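Local atomic coordinates of adenylate isopentenyltransferase (Humulus lupulus, PDB entry 3A8T), a protein that transfers the isopentenyl group of dimethylallyl diphosphate to ATP, ADP or AMP, a step in the biosynthesis of cytokinins in hop. Residues Val234-Arg239 with Lys272-His277; Glu242-Gly247 with Asp257-Gly262. All blocks are in the same frame, centred on the assembly; numbering follows the deposited sequence.

In the fold
The chain builds most of its parallel sheet and the ATP-binding loop Gly47-Ser54 first. After helices 184-201 and 203-210 it reaches Lys230-Ile232, which bind ATP, and then helix 234-243. Contact 2 closes first: after nine residues without helix or strand, Asp257-Gly262 returns to Glu242-Gly247. Contact 1 closes later, when helix 257-289 has run back far enough for Lys272-His277 to face Val234-Arg239. Contact 2 is therefore nested inside the loop of contact 1. Both join the same two helices, with centres about 16 Å apart. Contact 1 lies nearer the nucleotide and contact 2 nearer the connecting loop.

Contact 1 (Val234-Arg239 with Lys272-His277); sequences VPEFDR and KENTCH
Glu236 and Asn274 reach toward each other from two helices and meet through a single hydrogen bond. Asn274 ND2 gives its N-H to Glu236 OE2 at 2.8 Å, and the bond is nearly straight, 169° at the hydrogen. The acceptor lies almost in the plane of the amide. On the other side the fit is less regular. OE2 is met on its anti side, with the donor well out of the carboxylate plane, and the two flat groups are turned 50° apart. The amide of Asn274 thus lines up on the oxygen, while the carboxylate is tilted against it.

The two side chains come from opposite directions. The helices stand well apart here: the CA atoms of Glu236 and Asn274 are 9.3 Å apart. Glu236 spans much of this distance although its chain is bent at chi2 (82°). The bend brings OE1 back to its own helix start, where it accepts a hydrogen bond from the backbone N of Gly233. Glu236 is the third residue of the helix, and it accepts this N-H as the carboxylate half of a capping box does. Gly233 has no side chain to complete the box. The carboxylate is therefore gripped at both oxygens, which limits its rotation.

Further out, Glu236 also touches Ala270 and Ile271 of helix 257-289. Phe237 packs on Ala267 and Ile271 of the same helix.

The site lies beside the nucleotide pocket: at the nearest atoms, the side chain of Glu236 is about 8 Å from the bound ATP. The contact ties helix 234-243, which follows the ATP-binding residues Lys230-Ile232, to helix 257-289, close to the nucleotide site of this P-loop fold.

Contact 2 (Glu242-Gly247 with Asp257-Gly262); sequences EKFRPG and DRVRRG
The backbones come closest at Phe244 and Arg260, whose CA atoms are 7.3 Å apart, near the weakly bonded end of helix 234-243 and facing the first turns of helix 257-289. Phe244 carries the contact. Its ring lies against the helix, with CE2 3.3 Å from Arg260 CA. Arg260 CB sits over one face, toward the rim, and makes a CH-pi contact 3.9 Å from the ring centroid. At the edge of the ring, CZ meets Val259 CG1 at 3.4 Å.

The chain of Arg260 runs over that same face. Its CG stands anti to the backbone N (chi1 175°), and a bend at chi3 (-60°) brings the guanidinium above the CD1 side of the rim. Phe244 CD1 rests over the centre of the guanidinium, but the two planes are 39° apart.

The contact pins the loop after helix 234-243 to the start of helix 257-289, in the part of the IPP transferase that projects from the nucleotide-binding core. An alanine in place of Phe244 is likely to leave Val259 CG1 and the aliphatic part of Arg260 without their aromatic partner and the guanidinium freer to turn. Arg260 NH2 also has long, weak ion pairs with Asp248 and Glu250.

Tyr240, one turn back, meets the Phe244 ring and also touches Arg260. Arg245 leaves the backbone pointing away from helix 257-289; its NE bonds to Glu242 O at 3.0 Å, and its NH2 forms a salt bridge with Glu242 OE1.

Contact 1 (Val234-Arg239 with Lys272-His277)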
# COMPACT_ATOMS: atom_id res chain seq x y z
N VAL A 234 -12.33 -0.87 -6.78
CA VAL A 234 -13.65 -1.42 -6.57
C VAL A 234 -14.81 -0.54 -7.01
O VAL A 234 -15.69 -0.99 -7.68
CB VAL A 234 -13.89 -1.79 -5.13
CG1 VAL A 234 -15.22 -2.44 -5.03
CG2 VAL A 234 -12.78 -2.69 -4.60
N PRO A 235 -14.83 0.72 -6.56
CA PRO A 235 -15.92 1.65 -6.92
C PRO A 235 -15.95 1.92 -8.43
O PRO A 235 -17.04 1.99 -9.01
CB PRO A 235 -15.62 2.93 -6.12
CG PRO A 235 -14.38 2.56 -5.18
CD PRO A 235 -13.70 1.41 -5.89
N GLU A 236 -14.75 2.00 -9.03
CA GLU A 236 -14.58 2.29 -10.46
C GLU A 236 -15.19 1.17 -11.30
O GLU A 236 -16.00 1.44 -12.20
CB GLU A 236 -13.10 2.51 -10.85
CG GLU A 236 -12.42 3.65 -10.16
CD GLU A 236 -11.91 3.32 -8.75
OE1 GLU A 236 -12.31 2.30 -8.11
OE2 GLU A 236 -11.07 4.10 -8.26
N PHE A 237 -14.83 -0.07 -10.99
CA PHE A 237 -15.44 -1.13 -11.77
C PHE A 237 -16.88 -1.39 -11.46
O PHE A 237 -17.58 -1.88 -12.31
CB PHE A 237 -14.58 -2.41 -11.75
CG PHE A 237 -13.60 -2.45 -12.90
CD1 PHE A 237 -14.07 -2.54 -14.24
CD2 PHE A 237 -12.22 -2.20 -12.70
CE1 PHE A 237 -13.19 -2.38 -15.33
CE2 PHE A 237 -11.35 -2.05 -13.78
CZ PHE A 237 -11.83 -2.13 -15.10
N ASP A 238 -17.33 -1.06 -10.25
CA ASP A 238 -18.77 -1.23 -9.92
C ASP A 238 -19.58 -0.37 -10.92
O ASP A 238 -20.66 -0.76 -11.39
CB ASP A 238 -19.09 -0.80 -8.48
CG ASP A 238 -18.63 -1.82 -7.43
OD1 ASP A 238 -18.28 -2.97 -7.82
OD2 ASP A 238 -18.61 -1.50 -6.22
N ARG A 239 -19.06 0.79 -11.26
CA ARG A 239 -19.75 1.65 -12.20
C ARG A 239 -19.85 0.90 -13.54
O ARG A 239 -20.88 0.90 -14.18
CB ARG A 239 -18.97 2.93 -12.32
CG ARG A 239 -19.56 3.99 -13.21
CD ARG A 239 -19.15 5.36 -12.66
NE ARG A 239 -19.60 6.37 -13.59
CZ ARG A 239 -20.87 6.69 -13.74
NH1 ARG A 239 -21.81 6.10 -13.00
NH2 ARG A 239 -21.22 7.52 -14.69
N LYS A 272 -6.58 5.00 -12.55
CA LYS A 272 -5.23 5.55 -12.64
C LYS A 272 -5.21 6.89 -11.94
O LYS A 272 -4.32 7.17 -11.14
CB LYS A 272 -4.82 5.70 -14.10
CG LYS A 272 -4.54 4.33 -14.74
CD LYS A 272 -4.11 4.44 -16.17
CE LYS A 272 -3.58 3.11 -16.62
NZ LYS A 272 -3.17 3.06 -18.05
N GLU A 273 -6.22 7.70 -12.25
CA GLU A 273 -6.44 9.01 -11.65
C GLU A 273 -6.62 9.03 -10.15
O GLU A 273 -6.06 9.87 -9.49
CB GLU A 273 -7.68 9.65 -12.25
CG GLU A 273 -7.41 10.72 -13.26
CD GLU A 273 -8.70 11.22 -13.86
OE1 GLU A 273 -8.97 10.89 -15.06
OE2 GLU A 273 -9.45 11.92 -13.10
N ASN A 274 -7.47 8.16 -9.63
CA ASN A 274 -7.68 8.11 -8.19
C ASN A 274 -6.41 7.74 -7.45
O ASN A 274 -6.16 8.19 -6.36
CB ASN A 274 -8.82 7.13 -7.86
CG ASN A 274 -10.18 7.69 -8.32
OD1 ASN A 274 -10.28 8.89 -8.51
ND2 ASN A 274 -11.18 6.85 -8.50
N THR A 275 -5.58 6.95 -8.11
CA THR A 275 -4.33 6.43 -7.57
C THR A 275 -3.32 7.55 -7.49
O THR A 275 -2.62 7.72 -6.50
CB THR A 275 -3.83 5.32 -8.48
OG1 THR A 275 -4.71 4.19 -8.38
CG2 THR A 275 -2.41 4.95 -8.14
N CYS A 276 -3.33 8.33 -8.56
CA CYS A 276 -2.49 9.46 -8.72
C CYS A 276 -2.89 10.50 -7.69
O CYS A 276 -2.02 11.10 -7.06
CB CYS A 276 -2.58 9.94 -10.18
SG CYS A 276 -1.69 8.75 -11.35
N HIS A 277 -4.18 10.72 -7.48
CA HIS A 277 -4.61 11.69 -6.48
C HIS A 277 -4.28 11.22 -5.07
O HIS A 277 -3.93 12.02 -4.22
CB HIS A 277 -6.13 11.92 -6.58
CG HIS A 277 -6.50 12.93 -7.62
ND1 HIS A 277 -7.62 12.80 -8.42
CD2 HIS A 277 -5.90 14.09 -7.99
CE1 HIS A 277 -7.68 13.83 -9.25
NE2 HIS A 277 -6.65 14.62 -9.01

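Contact 2 (Glu242-Gly247 with Asp257-Gly262)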
# COMPACT_ATOMS: atom_id res chain seq x y z
N GLU A 242 -22.17 -2.04 -13.36
CA GLU A 242 -23.54 -1.55 -13.25
C GLU A 242 -24.23 -1.80 -14.56
O GLU A 242 -25.33 -2.35 -14.63
CB GLU A 242 -23.55 -0.05 -12.97
CG GLU A 242 -24.90 0.38 -12.50
CD GLU A 242 -25.41 -0.57 -11.43
OE1 GLU A 242 -26.57 -1.02 -11.51
OE2 GLU A 242 -24.62 -0.89 -10.52
N LYS A 243 -23.55 -1.37 -15.61
CA LYS A 243 -24.05 -1.54 -16.96
C LYS A 243 -23.76 -2.90 -17.55
O LYS A 243 -24.63 -3.46 -18.22
CB LYS A 243 -23.52 -0.44 -17.85
CG LYS A 243 -24.25 0.87 -17.63
CD LYS A 243 -23.70 1.97 -18.49
CE LYS A 243 -22.16 2.06 -18.36
NZ LYS A 243 -21.73 1.93 -16.92
N PHE A 244 -22.57 -3.43 -17.30
CA PHE A 244 -22.17 -4.73 -17.85
C PHE A 244 -21.85 -5.77 -16.79
O PHE A 244 -20.68 -5.98 -16.43
CB PHE A 244 -21.01 -4.49 -18.78
CG PHE A 244 -21.34 -3.53 -19.87
CD1 PHE A 244 -22.16 -3.91 -20.93
CD2 PHE A 244 -20.85 -2.26 -19.86
CE1 PHE A 244 -22.48 -3.02 -21.94
CE2 PHE A 244 -21.17 -1.36 -20.89
CZ PHE A 244 -21.98 -1.75 -21.92
N ARG A 245 -22.90 -6.39 -16.26
CA ARG A 245 -22.76 -7.37 -15.20
C ARG A 245 -21.79 -8.43 -15.63
O ARG A 245 -21.69 -8.73 -16.80
CB ARG A 245 -24.12 -8.01 -14.83
CG ARG A 245 -25.23 -7.01 -14.38
CD ARG A 245 -24.74 -5.99 -13.33
NE ARG A 245 -25.69 -4.89 -13.07
CZ ARG A 245 -26.62 -4.95 -12.13
NH1 ARG A 245 -26.69 -6.04 -11.38
NH2 ARG A 245 -27.48 -3.93 -11.93
N PRO A 246 -21.03 -8.99 -14.69
CA PRO A 246 -20.03 -10.04 -14.95
C PRO A 246 -20.54 -11.28 -15.77
O PRO A 246 -21.42 -12.02 -15.33
CB PRO A 246 -19.56 -10.41 -13.54
CG PRO A 246 -19.71 -9.11 -12.81
CD PRO A 246 -21.02 -8.61 -13.26
N GLY A 247 -19.97 -11.50 -16.95
CA GLY A 247 -20.43 -12.62 -17.74
C GLY A 247 -21.52 -12.25 -18.73
O GLY A 247 -21.88 -13.05 -19.61
N ASP A 257 -21.69 -2.13 -28.12
CA ASP A 257 -20.23 -2.24 -28.07
C ASP A 257 -19.48 -0.94 -27.76
O ASP A 257 -18.55 -0.93 -26.95
CB ASP A 257 -19.71 -2.79 -29.38
CG ASP A 257 -20.00 -4.27 -29.55
OD1 ASP A 257 -21.18 -4.65 -29.59
OD2 ASP A 257 -19.02 -5.05 -29.65
N ARG A 258 -19.89 0.15 -28.41
CA ARG A 258 -19.23 1.44 -28.23
C ARG A 258 -19.33 1.99 -26.80
O ARG A 258 -18.49 2.74 -26.35
CB ARG A 258 -19.82 2.44 -29.25
CG ARG A 258 -20.05 1.81 -30.64
CD ARG A 258 -20.33 2.82 -31.77
NE ARG A 258 -21.69 3.39 -31.79
CZ ARG A 258 -22.82 2.69 -31.97
NH1 ARG A 258 -22.80 1.36 -32.15
NH2 ARG A 258 -24.00 3.33 -31.96
N VAL A 259 -20.38 1.60 -26.09
CA VAL A 259 -20.58 2.05 -24.72
C VAL A 259 -19.75 1.15 -23.78
O VAL A 259 -19.15 1.64 -22.82
CB VAL A 259 -22.12 2.02 -24.32
CG1 VAL A 259 -22.66 0.60 -24.31
CG2 VAL A 259 -22.33 2.63 -22.93
N ARG A 260 -19.70 -0.14 -24.09
CA ARG A 260 -18.96 -1.11 -23.30
C ARG A 260 -17.49 -0.74 -23.28
O ARG A 260 -16.85 -0.75 -22.22
CB ARG A 260 -19.12 -2.52 -23.86
CG ARG A 260 -18.27 -3.56 -23.16
CD ARG A 260 -18.42 -4.98 -23.75
NE ARG A 260 -19.78 -5.51 -23.71
CZ ARG A 260 -20.25 -6.35 -22.77
NH1 ARG A 260 -19.46 -6.74 -21.78
NH2 ARG A 260 -21.49 -6.85 -22.86
N ARG A 261 -16.97 -0.41 -24.45
CA ARG A 261 -15.56 -0.03 -24.61
C ARG A 261 -15.26 1.32 -23.91
O ARG A 261 -14.21 1.50 -23.26
CB ARG A 261 -15.22 0.06 -26.10
CG ARG A 261 -13.76 0.35 -26.38
CD ARG A 261 -13.55 0.48 -27.87
NE ARG A 261 -13.47 -0.82 -28.54
CZ ARG A 261 -12.39 -1.59 -28.52
NH1 ARG A 261 -11.32 -1.16 -27.86
NH2 ARG A 261 -12.37 -2.77 -29.16
N GLY A 262 -16.21 2.25 -24.07
CA GLY A 262 -16.11 3.55 -23.46
C GLY A 262 -16.19 3.37 -21.93
O GLY A 262 -15.44 3.99 -21.19